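Local coordinates for uncharacterized protein (Bacillus thuringiensis serovar kurstaki, PDB 4XE7) that probably assembles into actin-like filaments that segregate plasmid DNA, as bacterial ParM proteins do, at residues Leu73-Ile78 with Trp91-Tyr96; Pro39-Glu44 with Tyr96-Glu101; Asp67-Leu72 with Gly182-Lys187; Met134-Ala139 with Val177-Gly182. One frame throughout, in Å; residues are numbered along the deposited sequence.

Contact 1: Leu73-Ile78 with Trp91-Tyr96; sequences LHVRII and WYVGAY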
loop_
_atom_site.group_PDB
_atom_site.type_symbol
_atom_site.label_atom_id
_atom_site.label_comp_id
_atom_site.label_asym_id
_atom_site.label_seq_id
_atom_site.Cartn_x
_atom_site.Cartn_y
_atom_site.Cartn_z
ATOM N N LEU A 73 -12.943 -13.200 -2.659
ATOM C CA LEU A 73 -12.627 -13.275 -4.078
ATOM C C LEU A 73 -12.535 -14.720 -4.529
ATOM O O LEU A 73 -11.590 -15.441 -4.190
ATOM C CB LEU A 73 -11.318 -12.532 -4.394
ATOM C CG LEU A 73 -11.377 -11.031 -4.123
ATOM C CD1 LEU A 73 -10.002 -10.421 -4.197
ATOM C CD2 LEU A 73 -12.341 -10.331 -5.091
ATOM N N HIS A 74 -13.534 -15.129 -5.300
ATOM C CA HIS A 74 -13.615 -16.478 -5.833
ATOM C C HIS A 74 -13.886 -16.321 -7.313
ATOM O O HIS A 74 -15.010 -16.033 -7.711
ATOM C CB HIS A 74 -14.711 -17.280 -5.125
ATOM C CG HIS A 74 -14.948 -18.637 -5.708
ATOM N ND1 HIS A 74 -16.089 -19.369 -5.441
ATOM C CD2 HIS A 74 -14.201 -19.398 -6.542
ATOM C CE1 HIS A 74 -16.030 -20.520 -6.084
ATOM N NE2 HIS A 74 -14.898 -20.564 -6.762
ATOM N N VAL A 75 -12.846 -16.462 -8.128
ATOM C CA VAL A 75 -12.952 -16.056 -9.527
ATOM C C VAL A 75 -12.538 -17.121 -10.521
ATOM O O VAL A 75 -11.771 -18.036 -10.204
ATOM C CB VAL A 75 -12.110 -14.791 -9.790
ATOM C CG1 VAL A 75 -12.627 -13.646 -8.941
ATOM C CG2 VAL A 75 -10.634 -15.057 -9.480
ATOM N N ARG A 76 -13.080 -17.002 -11.728
ATOM C CA ARG A 76 -12.593 -17.751 -12.870
ATOM C C ARG A 76 -11.888 -16.790 -13.823
ATOM O O ARG A 76 -12.493 -15.830 -14.306
ATOM C CB ARG A 76 -13.742 -18.465 -13.584
ATOM C CG ARG A 76 -13.324 -19.170 -14.838
ATOM C CD ARG A 76 -12.546 -20.428 -14.510
ATOM N NE ARG A 76 -12.073 -21.090 -15.721
ATOM C CZ ARG A 76 -12.811 -21.911 -16.461
ATOM N NH1 ARG A 76 -14.061 -22.181 -16.118
ATOM N NH2 ARG A 76 -12.298 -22.459 -17.544
ATOM N N ILE A 77 -10.611 -17.041 -14.087
ATOM C CA ILE A 77 -9.832 -16.162 -14.957
ATOM C C ILE A 77 -9.375 -16.878 -16.223
ATOM O O ILE A 77 -8.589 -17.832 -16.172
ATOM C CB ILE A 77 -8.614 -15.596 -14.230
ATOM C CG1 ILE A 77 -9.086 -14.741 -13.055
ATOM C CG2 ILE A 77 -7.727 -14.787 -15.198
ATOM C CD1 ILE A 77 -7.968 -14.192 -12.178
ATOM N N ILE A 78 -9.886 -16.401 -17.353
ATOM C CA ILE A 78 -9.504 -16.878 -18.683
ATOM C C ILE A 78 -8.499 -15.942 -19.348
ATOM O O ILE A 78 -8.851 -14.833 -19.744
ATOM C CB ILE A 78 -10.732 -17.001 -19.602
ATOM C CG1 ILE A 78 -11.881 -17.688 -18.861
ATOM C CG2 ILE A 78 -10.372 -17.732 -20.895
ATOM C CD1 ILE A 78 -11.571 -19.095 -18.462
ATOM N N TRP A 91 -10.351 -19.888 -8.722
ATOM C CA TRP A 91 -9.380 -19.550 -7.691
ATOM C C TRP A 91 -9.979 -18.753 -6.545
ATOM O O TRP A 91 -10.846 -17.902 -6.747
ATOM C CB TRP A 91 -8.210 -18.749 -8.295
ATOM C CG TRP A 91 -7.418 -19.558 -9.256
ATOM C CD1 TRP A 91 -7.621 -19.654 -10.597
ATOM C CD2 TRP A 91 -6.333 -20.436 -8.946
ATOM N NE1 TRP A 91 -6.732 -20.542 -11.148
ATOM C CE2 TRP A 91 -5.921 -21.034 -10.155
ATOM C CE3 TRP A 91 -5.665 -20.782 -7.764
ATOM C CZ2 TRP A 91 -4.865 -21.945 -10.223
ATOM C CZ3 TRP A 91 -4.617 -21.698 -7.827
ATOM C CH2 TRP A 91 -4.227 -22.265 -9.052
ATOM N N TYR A 92 -9.499 -19.046 -5.341
ATOM C CA TYR A 92 -9.660 -18.180 -4.198
ATOM C C TYR A 92 -8.482 -17.230 -4.212
ATOM O O TYR A 92 -7.347 -17.664 -4.424
ATOM C CB TYR A 92 -9.689 -18.985 -2.896
ATOM C CG TYR A 92 -10.884 -19.896 -2.749
ATOM C CD1 TYR A 92 -12.154 -19.465 -3.100
ATOM C CD2 TYR A 92 -10.740 -21.187 -2.248
ATOM C CE1 TYR A 92 -13.241 -20.287 -2.957
ATOM C CE2 TYR A 92 -11.823 -22.016 -2.102
ATOM C CZ TYR A 92 -13.073 -21.559 -2.455
ATOM O OH TYR A 92 -14.171 -22.370 -2.314
ATOM N N VAL A 93 -8.736 -15.943 -4.004
ATOM C CA VAL A 93 -7.679 -14.943 -4.131
ATOM C C VAL A 93 -7.659 -13.993 -2.946
ATOM O O VAL A 93 -8.703 -13.516 -2.522
ATOM C CB VAL A 93 -7.843 -14.108 -5.428
ATOM C CG1 VAL A 93 -6.596 -13.244 -5.687
ATOM C CG2 VAL A 93 -8.111 -15.004 -6.615
ATOM N N GLY A 94 -6.472 -13.694 -2.427
ATOM C CA GLY A 94 -6.335 -12.680 -1.399
ATOM C C GLY A 94 -6.749 -13.145 -0.021
ATOM O O GLY A 94 -6.443 -14.276 0.378
ATOM N N ALA A 95 -7.459 -12.282 0.706
ATOM C CA ALA A 95 -7.867 -12.585 2.077
ATOM C C ALA A 95 -8.549 -13.949 2.182
ATOM O O ALA A 95 -8.203 -14.754 3.039
ATOM C CB ALA A 95 -8.788 -11.486 2.617
ATOM N N TYR A 96 -9.490 -14.216 1.283
ATOM C CA TYR A 96 -10.230 -15.475 1.297
ATOM C C TYR A 96 -9.332 -16.700 1.116
ATOM O O TYR A 96 -9.640 -17.787 1.613
ATOM C CB TYR A 96 -11.299 -15.466 0.207
ATOM C CG TYR A 96 -12.429 -16.445 0.436
ATOM C CD1 TYR A 96 -12.922 -16.675 1.713
ATOM C CD2 TYR A 96 -13.010 -17.130 -0.629
ATOM C CE1 TYR A 96 -13.962 -17.574 1.929
ATOM C CE2 TYR A 96 -14.048 -18.028 -0.425
ATOM C CZ TYR A 96 -14.519 -18.247 0.856
ATOM O OH TYR A 96 -15.550 -19.133 1.065
HETATM O O HOH W 1 -10.405 -12.595 -0.856
#

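Contact 2: Pro39-Glu44 with Tyr96-Glu101; sequences PTVIAE and YAKDQE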
loop_
_atom_site.group_PDB
_atom_site.type_symbol
_atom_site.label_atom_id
_atom_site.label_comp_id
_atom_site.label_asym_id
_atom_site.label_seq_id
_atom_site.Cartn_x
_atom_site.Cartn_y
_atom_site.Cartn_z
ATOM N N PRO A 39 -3.734 -9.279 -1.099
ATOM C CA PRO A 39 -2.560 -10.074 -0.725
ATOM C C PRO A 39 -2.264 -11.156 -1.776
ATOM O O PRO A 39 -3.171 -11.753 -2.390
ATOM C CB PRO A 39 -2.954 -10.696 0.622
ATOM C CG PRO A 39 -4.141 -9.893 1.107
ATOM C CD PRO A 39 -4.835 -9.403 -0.123
ATOM N N THR A 40 -0.979 -11.392 -1.984
ATOM C CA THR A 40 -0.524 -12.287 -3.031
ATOM C C THR A 40 -0.621 -13.735 -2.547
ATOM O O THR A 40 0.374 -14.399 -2.223
ATOM C CB THR A 40 0.891 -11.911 -3.452
ATOM O OG1 THR A 40 0.904 -10.504 -3.727
ATOM C CG2 THR A 40 1.322 -12.690 -4.699
ATOM N N VAL A 41 -1.864 -14.198 -2.490
ATOM C CA VAL A 41 -2.191 -15.511 -1.989
ATOM C C VAL A 41 -3.299 -16.076 -2.847
ATOM O O VAL A 41 -4.345 -15.441 -3.006
ATOM C CB VAL A 41 -2.670 -15.476 -0.534
ATOM C CG1 VAL A 41 -2.979 -16.883 -0.069
ATOM C CG2 VAL A 41 -1.637 -14.828 0.371
ATOM N N ILE A 42 -3.076 -17.252 -3.417
ATOM C CA ILE A 42 -4.131 -17.913 -4.181
ATOM C C ILE A 42 -4.333 -19.355 -3.706
ATOM O O ILE A 42 -3.469 -19.932 -3.047
ATOM C CB ILE A 42 -3.824 -17.876 -5.699
ATOM C CG1 ILE A 42 -2.658 -18.799 -6.040
ATOM C CG2 ILE A 42 -3.554 -16.416 -6.158
ATOM C CD1 ILE A 42 -2.318 -18.832 -7.526
ATOM N N ALA A 43 -5.493 -19.918 -4.025
ATOM C CA ALA A 43 -5.828 -21.299 -3.662
ATOM C C ALA A 43 -6.822 -21.857 -4.677
ATOM O O ALA A 43 -7.775 -21.167 -5.043
ATOM C CB ALA A 43 -6.402 -21.369 -2.229
ATOM N N GLU A 44 -6.600 -23.090 -5.138
ATOM C CA GLU A 44 -7.503 -23.724 -6.099
ATOM C C GLU A 44 -8.929 -23.802 -5.529
ATOM O O GLU A 44 -9.120 -24.094 -4.347
ATOM C CB GLU A 44 -6.993 -25.124 -6.494
ATOM C CG GLU A 44 -5.679 -25.130 -7.321
ATOM C CD GLU A 44 -5.359 -26.494 -7.950
ATOM O OE1 GLU A 44 -6.220 -27.401 -7.917
ATOM O OE2 GLU A 44 -4.255 -26.651 -8.513
ATOM N N TYR A 96 -9.490 -14.216 1.283
ATOM C CA TYR A 96 -10.230 -15.475 1.297
ATOM C C TYR A 96 -9.332 -16.700 1.116
ATOM O O TYR A 96 -9.640 -17.787 1.613
ATOM C CB TYR A 96 -11.299 -15.466 0.207
ATOM C CG TYR A 96 -12.429 -16.445 0.436
ATOM C CD1 TYR A 96 -12.922 -16.675 1.713
ATOM C CD2 TYR A 96 -13.010 -17.130 -0.629
ATOM C CE1 TYR A 96 -13.962 -17.574 1.929
ATOM C CE2 TYR A 96 -14.048 -18.028 -0.425
ATOM C CZ TYR A 96 -14.519 -18.247 0.856
ATOM O OH TYR A 96 -15.550 -19.133 1.065
ATOM N N ALA A 97 -8.232 -16.526 0.389
ATOM C CA ALA A 97 -7.314 -17.622 0.138
ATOM C C ALA A 97 -6.463 -17.954 1.373
ATOM O O ALA A 97 -5.974 -19.079 1.503
ATOM C CB ALA A 97 -6.424 -17.299 -1.051
ATOM N N LYS A 98 -6.294 -16.977 2.263
ATOM C CA LYS A 98 -5.544 -17.157 3.512
ATOM C C LYS A 98 -6.078 -18.322 4.327
ATOM O O LYS A 98 -5.321 -18.991 5.027
ATOM C CB LYS A 98 -5.596 -15.892 4.377
ATOM C CG LYS A 98 -4.952 -14.659 3.783
ATOM C CD LYS A 98 -3.434 -14.718 3.873
ATOM C CE LYS A 98 -2.817 -13.351 3.581
ATOM N NZ LYS A 98 -3.456 -12.275 4.392
ATOM N N ASP A 99 -7.385 -18.552 4.223
ATOM C CA ASP A 99 -8.076 -19.566 5.015
ATOM C C ASP A 99 -8.157 -20.921 4.323
ATOM O O ASP A 99 -9.042 -21.719 4.629
ATOM C CB ASP A 99 -9.491 -19.098 5.354
ATOM C CG ASP A 99 -9.503 -17.793 6.111
ATOM O OD1 ASP A 99 -8.972 -17.759 7.240
ATOM O OD2 ASP A 99 -10.047 -16.801 5.580
ATOM N N GLN A 100 -7.242 -21.180 3.393
ATOM C CA GLN A 100 -7.192 -22.478 2.717
ATOM C C GLN A 100 -5.903 -23.213 3.062
ATOM O O GLN A 100 -4.851 -22.595 3.181
ATOM C CB GLN A 100 -7.313 -22.299 1.204
ATOM C CG GLN A 100 -8.558 -21.546 0.781
ATOM C CD GLN A 100 -9.794 -22.392 0.905
ATOM O OE1 GLN A 100 -9.845 -23.508 0.393
ATOM N NE2 GLN A 100 -10.798 -21.877 1.602
ATOM N N GLU A 101 -5.976 -24.526 3.238
ATOM C CA GLU A 101 -4.785 -25.278 3.617
ATOM C C GLU A 101 -3.865 -25.446 2.416
ATOM O O GLU A 101 -2.640 -25.487 2.553
ATOM C CB GLU A 101 -5.146 -26.643 4.207
ATOM C CG GLU A 101 -3.993 -27.651 4.178
ATOM C CD GLU A 101 -3.824 -28.394 5.490
ATOM O OE1 GLU A 101 -4.847 -28.761 6.105
ATOM O OE2 GLU A 101 -2.665 -28.607 5.909
#

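Contact 3: Asp67-Leu72 with Gly182-Lys187; sequences DEDIEL and GTYEGK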
loop_
_atom_site.group_PDB
_atom_site.type_symbol
_atom_site.label_atom_id
_atom_site.label_comp_id
_atom_site.label_asym_id
_atom_site.label_seq_id
_atom_site.Cartn_x
_atom_site.Cartn_y
_atom_site.Cartn_z
ATOM N N ASP A 67 -13.513 -1.710 1.679
ATOM C CA ASP A 67 -12.942 -2.687 0.757
ATOM C C ASP A 67 -13.544 -4.051 1.064
ATOM O O ASP A 67 -12.855 -5.059 1.088
ATOM C CB ASP A 67 -11.404 -2.732 0.848
ATOM C CG ASP A 67 -10.740 -1.417 0.440
ATOM O OD1 ASP A 67 -11.257 -0.720 -0.463
ATOM O OD2 ASP A 67 -9.681 -1.086 1.017
ATOM N N GLU A 68 -14.844 -4.071 1.321
ATOM C CA GLU A 68 -15.507 -5.327 1.612
ATOM C C GLU A 68 -15.518 -6.179 0.363
ATOM O O GLU A 68 -15.614 -7.406 0.449
ATOM C CB GLU A 68 -16.937 -5.105 2.128
ATOM C CG GLU A 68 -16.992 -4.428 3.493
ATOM C CD GLU A 68 -18.410 -4.196 3.989
ATOM O OE1 GLU A 68 -19.186 -3.522 3.276
ATOM O OE2 GLU A 68 -18.745 -4.674 5.097
ATOM N N ASP A 69 -15.379 -5.549 -0.803
ATOM C CA ASP A 69 -15.510 -6.314 -2.033
ATOM C C ASP A 69 -14.294 -7.187 -2.344
ATOM O O ASP A 69 -14.332 -7.963 -3.296
ATOM C CB ASP A 69 -15.817 -5.392 -3.216
ATOM C CG ASP A 69 -14.752 -4.320 -3.439
ATOM O OD1 ASP A 69 -13.807 -4.201 -2.630
ATOM O OD2 ASP A 69 -14.888 -3.579 -4.430
ATOM N N ILE A 70 -13.229 -7.088 -1.551
ATOM C CA ILE A 70 -12.088 -7.973 -1.773
ATOM C C ILE A 70 -11.928 -9.005 -0.661
ATOM O O ILE A 70 -10.994 -9.813 -0.692
ATOM C CB ILE A 70 -10.781 -7.201 -1.911
ATOM C CG1 ILE A 70 -10.477 -6.443 -0.619
ATOM C CG2 ILE A 70 -10.852 -6.264 -3.113
ATOM C CD1 ILE A 70 -9.082 -5.917 -0.540
ATOM N N GLU A 71 -12.849 -8.987 0.301
ATOM C CA GLU A 71 -12.868 -9.966 1.392
ATOM C C GLU A 71 -13.179 -11.371 0.875
ATOM O O GLU A 71 -12.715 -12.377 1.418
ATOM C CB GLU A 71 -13.900 -9.567 2.460
ATOM C CG GLU A 71 -13.584 -8.245 3.159
ATOM C CD GLU A 71 -14.650 -7.822 4.169
ATOM O OE1 GLU A 71 -15.605 -8.598 4.408
ATOM O OE2 GLU A 71 -14.528 -6.706 4.722
ATOM N N LEU A 72 -13.961 -11.435 -0.192
ATOM C CA LEU A 72 -14.341 -12.721 -0.742
ATOM C C LEU A 72 -14.118 -12.741 -2.246
ATOM O O LEU A 72 -14.997 -12.357 -3.017
ATOM C CB LEU A 72 -15.799 -13.026 -0.400
ATOM C CG LEU A 72 -16.213 -14.489 -0.276
ATOM C CD1 LEU A 72 -17.654 -14.559 0.229
ATOM C CD2 LEU A 72 -16.075 -15.231 -1.594
ATOM N N GLY A 182 -19.246 -13.481 -3.611
ATOM C CA GLY A 182 -18.984 -12.159 -3.071
ATOM C C GLY A 182 -19.826 -11.071 -3.716
ATOM O O GLY A 182 -20.825 -11.343 -4.388
ATOM N N THR A 183 -19.384 -9.836 -3.526
ATOM C CA THR A 183 -20.098 -8.647 -3.982
ATOM C C THR A 183 -20.486 -8.620 -5.460
ATOM O O THR A 183 -21.584 -8.192 -5.800
ATOM C CB THR A 183 -19.253 -7.396 -3.707
ATOM O OG1 THR A 183 -18.655 -7.510 -2.406
ATOM C CG2 THR A 183 -20.118 -6.128 -3.799
ATOM N N TYR A 184 -19.593 -9.055 -6.345
ATOM C CA TYR A 184 -19.865 -8.955 -7.777
ATOM C C TYR A 184 -20.285 -10.282 -8.420
ATOM O O TYR A 184 -20.128 -10.458 -9.633
ATOM C CB TYR A 184 -18.630 -8.388 -8.497
ATOM C CG TYR A 184 -18.161 -7.091 -7.866
ATOM C CD1 TYR A 184 -19.007 -5.989 -7.809
ATOM C CD2 TYR A 184 -16.895 -6.972 -7.316
ATOM C CE1 TYR A 184 -18.610 -4.806 -7.220
ATOM C CE2 TYR A 184 -16.483 -5.785 -6.717
ATOM C CZ TYR A 184 -17.356 -4.709 -6.676
ATOM O OH TYR A 184 -16.985 -3.526 -6.101
ATOM N N GLU A 185 -20.810 -11.205 -7.614
ATOM C CA GLU A 185 -21.182 -12.534 -8.106
ATOM C C GLU A 185 -22.027 -12.464 -9.371
ATOM O O GLU A 185 -23.007 -11.732 -9.428
ATOM C CB GLU A 185 -21.937 -13.325 -7.037
ATOM C CG GLU A 185 -22.537 -14.624 -7.581
ATOM C CD GLU A 185 -23.241 -15.451 -6.521
ATOM O OE1 GLU A 185 -23.345 -14.979 -5.366
ATOM O OE2 GLU A 185 -23.693 -16.574 -6.849
ATOM N N GLY A 186 -21.616 -13.207 -10.396
ATOM C CA GLY A 186 -22.346 -13.249 -11.646
ATOM C C GLY A 186 -21.751 -12.330 -12.682
ATOM O O GLY A 186 -21.992 -12.494 -13.870
ATOM N N LYS A 187 -20.963 -11.359 -12.237
ATOM C CA LYS A 187 -20.357 -10.413 -13.168
ATOM C C LYS A 187 -19.120 -10.984 -13.828
ATOM O O LYS A 187 -18.292 -11.626 -13.181
ATOM C CB LYS A 187 -20.008 -9.102 -12.458
ATOM C CG LYS A 187 -21.193 -8.155 -12.307
ATOM C CD LYS A 187 -20.790 -6.860 -11.621
ATOM C CE LYS A 187 -22.008 -6.009 -11.298
ATOM N NZ LYS A 187 -22.717 -5.568 -12.527
HETATM O O HOH W 2 -16.307 -9.489 -0.812
#

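Contact 4: Met134-Ala139 with Val177-Gly182; sequences MAVAAA and VEFLDG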
loop_
_atom_site.group_PDB
_atom_site.type_symbol
_atom_site.label_atom_id
_atom_site.label_comp_id
_atom_site.label_asym_id
_atom_site.label_seq_id
_atom_site.Cartn_x
_atom_site.Cartn_y
_atom_site.Cartn_z
ATOM N N MET A 134 -7.616 -5.630 -11.273
ATOM C CA MET A 134 -8.208 -4.940 -12.423
ATOM C C MET A 134 -9.721 -5.139 -12.491
ATOM O O MET A 134 -10.467 -4.210 -12.792
ATOM C CB MET A 134 -7.603 -5.441 -13.741
ATOM C CG MET A 134 -6.172 -5.053 -14.007
ATOM S SD MET A 134 -5.576 -5.802 -15.546
ATOM C CE MET A 134 -3.921 -5.083 -15.569
ATOM N N ALA A 135 -10.162 -6.376 -12.258
ATOM C CA ALA A 135 -11.586 -6.718 -12.340
ATOM C C ALA A 135 -12.400 -6.054 -11.252
ATOM O O ALA A 135 -13.530 -5.625 -11.495
ATOM C CB ALA A 135 -11.791 -8.246 -12.271
ATOM N N VAL A 136 -11.844 -5.994 -10.050
ATOM C CA VAL A 136 -12.542 -5.337 -8.944
ATOM C C VAL A 136 -12.713 -3.834 -9.208
ATOM O O VAL A 136 -13.794 -3.280 -8.995
ATOM C CB VAL A 136 -11.816 -5.549 -7.592
ATOM C CG1 VAL A 136 -12.530 -4.770 -6.461
ATOM C CG2 VAL A 136 -11.769 -7.039 -7.251
ATOM N N ALA A 137 -11.662 -3.177 -9.683
ATOM C CA ALA A 137 -11.764 -1.753 -10.021
ATOM C C ALA A 137 -12.763 -1.524 -11.142
ATOM O O ALA A 137 -13.508 -0.527 -11.138
ATOM C CB ALA A 137 -10.422 -1.197 -10.419
ATOM N N ALA A 138 -12.762 -2.430 -12.117
ATOM C CA ALA A 138 -13.675 -2.278 -13.240
ATOM C C ALA A 138 -15.115 -2.436 -12.737
ATOM O O ALA A 138 -16.007 -1.668 -13.121
ATOM C CB ALA A 138 -13.352 -3.275 -14.341
ATOM N N ALA A 139 -15.322 -3.409 -11.850
ATOM C CA ALA A 139 -16.609 -3.601 -11.191
ATOM C C ALA A 139 -17.020 -2.347 -10.409
ATOM O O ALA A 139 -18.158 -1.908 -10.521
ATOM C CB ALA A 139 -16.563 -4.811 -10.266
ATOM N N VAL A 177 -12.396 -12.093 -16.299
ATOM C CA VAL A 177 -12.493 -12.446 -14.895
ATOM C C VAL A 177 -13.959 -12.581 -14.517
ATOM O O VAL A 177 -14.725 -11.618 -14.606
ATOM C CB VAL A 177 -11.838 -11.385 -13.982
ATOM C CG1 VAL A 177 -11.879 -11.853 -12.539
ATOM C CG2 VAL A 177 -10.398 -11.084 -14.432
ATOM N N GLU A 178 -14.357 -13.773 -14.101
ATOM C CA GLU A 178 -15.738 -13.988 -13.695
ATOM C C GLU A 178 -15.816 -14.190 -12.194
ATOM O O GLU A 178 -15.149 -15.064 -11.642
ATOM C CB GLU A 178 -16.345 -15.187 -14.422
ATOM C CG GLU A 178 -17.784 -15.443 -14.015
ATOM C CD GLU A 178 -18.365 -16.696 -14.633
ATOM O OE1 GLU A 178 -17.694 -17.325 -15.482
ATOM O OE2 GLU A 178 -19.496 -17.056 -14.249
ATOM N N PHE A 179 -16.611 -13.360 -11.532
ATOM C CA PHE A 179 -16.793 -13.479 -10.095
ATOM C C PHE A 179 -17.840 -14.571 -9.800
ATOM O O PHE A 179 -18.954 -14.533 -10.322
ATOM C CB PHE A 179 -17.225 -12.139 -9.480
ATOM C CG PHE A 179 -16.182 -11.037 -9.577
ATOM C CD1 PHE A 179 -16.213 -10.119 -10.621
ATOM C CD2 PHE A 179 -15.194 -10.906 -8.609
ATOM C CE1 PHE A 179 -15.269 -9.090 -10.702
ATOM C CE2 PHE A 179 -14.249 -9.878 -8.678
ATOM C CZ PHE A 179 -14.290 -8.965 -9.728
ATOM N N LEU A 180 -17.468 -15.544 -8.976
ATOM C CA LEU A 180 -18.328 -16.689 -8.693
ATOM C C LEU A 180 -18.999 -16.553 -7.319
ATOM O O LEU A 180 -19.879 -17.338 -6.957
ATOM C CB LEU A 180 -17.513 -17.983 -8.769
ATOM C CG LEU A 180 -16.924 -18.269 -10.153
ATOM C CD1 LEU A 180 -15.987 -19.456 -10.109
ATOM C CD2 LEU A 180 -18.036 -18.512 -11.150
ATOM N N ASP A 181 -18.573 -15.544 -6.565
ATOM C CA ASP A 181 -19.094 -15.299 -5.224
ATOM C C ASP A 181 -18.813 -13.852 -4.813
ATOM O O ASP A 181 -18.220 -13.086 -5.578
ATOM C CB ASP A 181 -18.467 -16.270 -4.217
ATOM C CG ASP A 181 -19.356 -16.512 -2.998
ATOM O OD1 ASP A 181 -20.326 -15.746 -2.804
ATOM O OD2 ASP A 181 -19.094 -17.471 -2.236
ATOM N N GLY A 182 -19.246 -13.481 -3.611
ATOM C CA GLY A 182 -18.984 -12.159 -3.071
ATOM C C GLY A 182 -19.826 -11.071 -3.716
ATOM O O GLY A 182 -20.825 -11.343 -4.388
#

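Contact 1: Leu73-Ile78 with Trp91-Tyr96
His-74 and Tyr-92 meet as an edge-to-face aromatic pair. Tyr-92 presents its edge, and its CE1 atom sits 3.6 Å from His-74 CG, over one face of the imidazole and displaced toward the rim. The two ring planes are inclined by 58°. His-74 CG is anti to the backbone N (chi1 174°), which brings it to Tyr-92 CE1. The opposite face carries Leu-73, Val-75 and Val-93, together with the indole of Trp-91. Val-75 CG2 touches Val-93 CG2 at 3.8 Å, with the two side chains nearly perpendicular. Leu-73 CB approaches Val-93 CB at 4.0 Å.

Backbone bonds join the two strands and set these side chains beside each other. Val-75 N donates to Trp-91 O at 2.8 Å, and Trp-91 N donates to Val-75 O at 2.8 Å. Val-93 N donates to Leu-73 O at 2.9 Å. Beyond that pair, one water takes protons from Leu-73 N and Tyr-96 N and lies within bonding distance of Val-93 O, to which it probably donates. It bridges the strand to the start of helix 95-98.

Further out, His-74 NE2 is hydrogen-bonded to Pro-46 O, which would help to fix the rotation of the imidazole. Trp-91 NE1 bonds Ala-86 O. Ile-128 of helix 123-140 packs on Trp-91 and Val-93. This is an antiparallel strand pair joined through helix 84-88, inside the large mixed sheet of an actin-like fold.

Contact 2: Pro39-Glu44 with Tyr96-Glu101
Ala-97 points its methyl at the backbone and side chains of Val-41 and Ala-43. Its CB lies 3.4 Å from Val-41 O and 3.6 Å from Val-41 CG1, while Ala-43 CB is farther off, 4.2 Å from Ala-97 CB. Val-41 divides its two branches. CG1 is anti to the backbone N (chi1 -179°) and rests on Ala-97. CG2 meets the aliphatic part of Lys-98, with Lys-98 CE 3.7 Å from Val-41 CG2. The lysine chain crosses Val-41 at about a right angle, and crosses Pro-39 in the same way. It is bent at chi2 (-77°) and chi4. Its CE passes 4.0 Å from Pro-39 CB.

At the other end, Ala-43 CB touches Gln-100 CB at 3.7 Å and is equally near Gln-100 CG. No hydrogen bond joins the two segments. Thr-40 is the centre of an inverse gamma turn, in which Val-41 N bonds Pro-39 O. Backbone bonds tie Val-41 to Gly-94 and Ala-43 to Tyr-92 of adjacent strand 90-93.

Ile-42 points away from Ala-97, and its side chain touches helix 123-140. The short helix 95-98 thus packs by apolar contact on one face of strand 33-45, in the mixed sheet of an actin-like fold.

Contact 3: Asp67-Leu72 with Gly182-Lys187
Glu-68 and Thr-183 are linked through a water. Glu-68 O receives a proton from it, Leu-72 N donates to it at 3.1 Å, and Thr-183 OG1 makes a weak bond to it. Glu-68 begins the 3-10 segment 68-70.

Asp-69 comes next and makes the direct polar link. Tyr-184 OH donates to Asp-69 OD2 at 2.7 Å, using the anti lone pair of that oxygen. The carboxylate and ring planes are 62° apart. Asp-69 CG, between backbone N and carbonyl carbon (chi1 59°), lies 3.6 Å from Tyr-184 OH. Asp-69 CB also lies 3.6 Å from Tyr-184 CE2, and Thr-183 OG1 approaches Asp-69 CA at 3.4 Å. On the tyrosine side, Thr-183 CB stands 4.1 Å above the centre of the Tyr-184 ring.

Leu-72 ends the walk. Its CD2 comes 4.1 Å from Gly-182 N, the first residue of a type I turn that runs to Glu-185.

Asp-69 OD1 forms a salt bridge with Arg-140 NH2, which Asp-67 OD1 shares. The two charges would tend to hold that guanidinium in place. The contact therefore joins the loop before strand 73-79 to the loop between strands 173-179 and 188-200, beside the C-terminal end of helix 123-140.

Contact 4: Met134-Ala139 with Val177-Gly182
Gly-182 N donates to Asp-181 OD1 at 2.6 Å, the shortest polar bond here, a few residues past Phe-179, whose ring meets Ala-135 of the helix. The bond is local to 177-182. The N-H reaches OD1 from 36° out of the carboxylate plane, while Asp-181 OD2 makes a salt bridge with Lys-53 NZ.

The side-chain contacts across the interface are all apolar, and no hydrogen bond joins helix and strand. Ala-135 CB is the central contact atom. It lies 3.6 Å from Val-177 CB, and both methyls of that valine are also close. The same CB is 3.6 Å from Phe-179 CZ, an approach oblique to the ring.

Phe-179 CG is anti to its carbonyl carbon (chi1 -65°), and the ring extends toward the helix. Its edge meets the helix backbone, with Ala-135 C and Val-136 N near the ring plane. Val-136 CG2 is 4.0 Å from Phe-179 CZ, and the two side chains cross at about a right angle. Ala-139 CB is a looser neighbour, 4.5 Å from Phe-179 CE1. Tyr-184 stacks edge-to-face with Phe-179, and Val-75 packs on it from the neighbouring strand.

The axes of the short segments pass 9.5 Å apart at 66°. This is helix-on-sheet packing, with helix 123-140 lying on the large mixed sheet of an actin-like alpha/beta fold.

All four contacts lie on the same side of the chain's centre, around one mixed sheet. Contacts 1, 2 and 4 reach adjacent strands of it, in the order 33-45, 90-93, 73-79, 173-179. Contact 3 joins loops at the ends of its inner strands 73-79, 173-179 and 188-200. Centres of contacts 1 and 2 are 8 Å apart, of 1 and 4 about 9 Å, and of 3 and 4 about 7 Å. Contacts 1 and 2 share Tyr-96; contacts 3 and 4 share Gly-182. Along the chain contact 1 is nested within contacts 2 and 3, contact 4 within contact 3, and 2 and 3 cross. Segments from residue 39 to 187 thus meet on one sheet, with helix 123-140 against it.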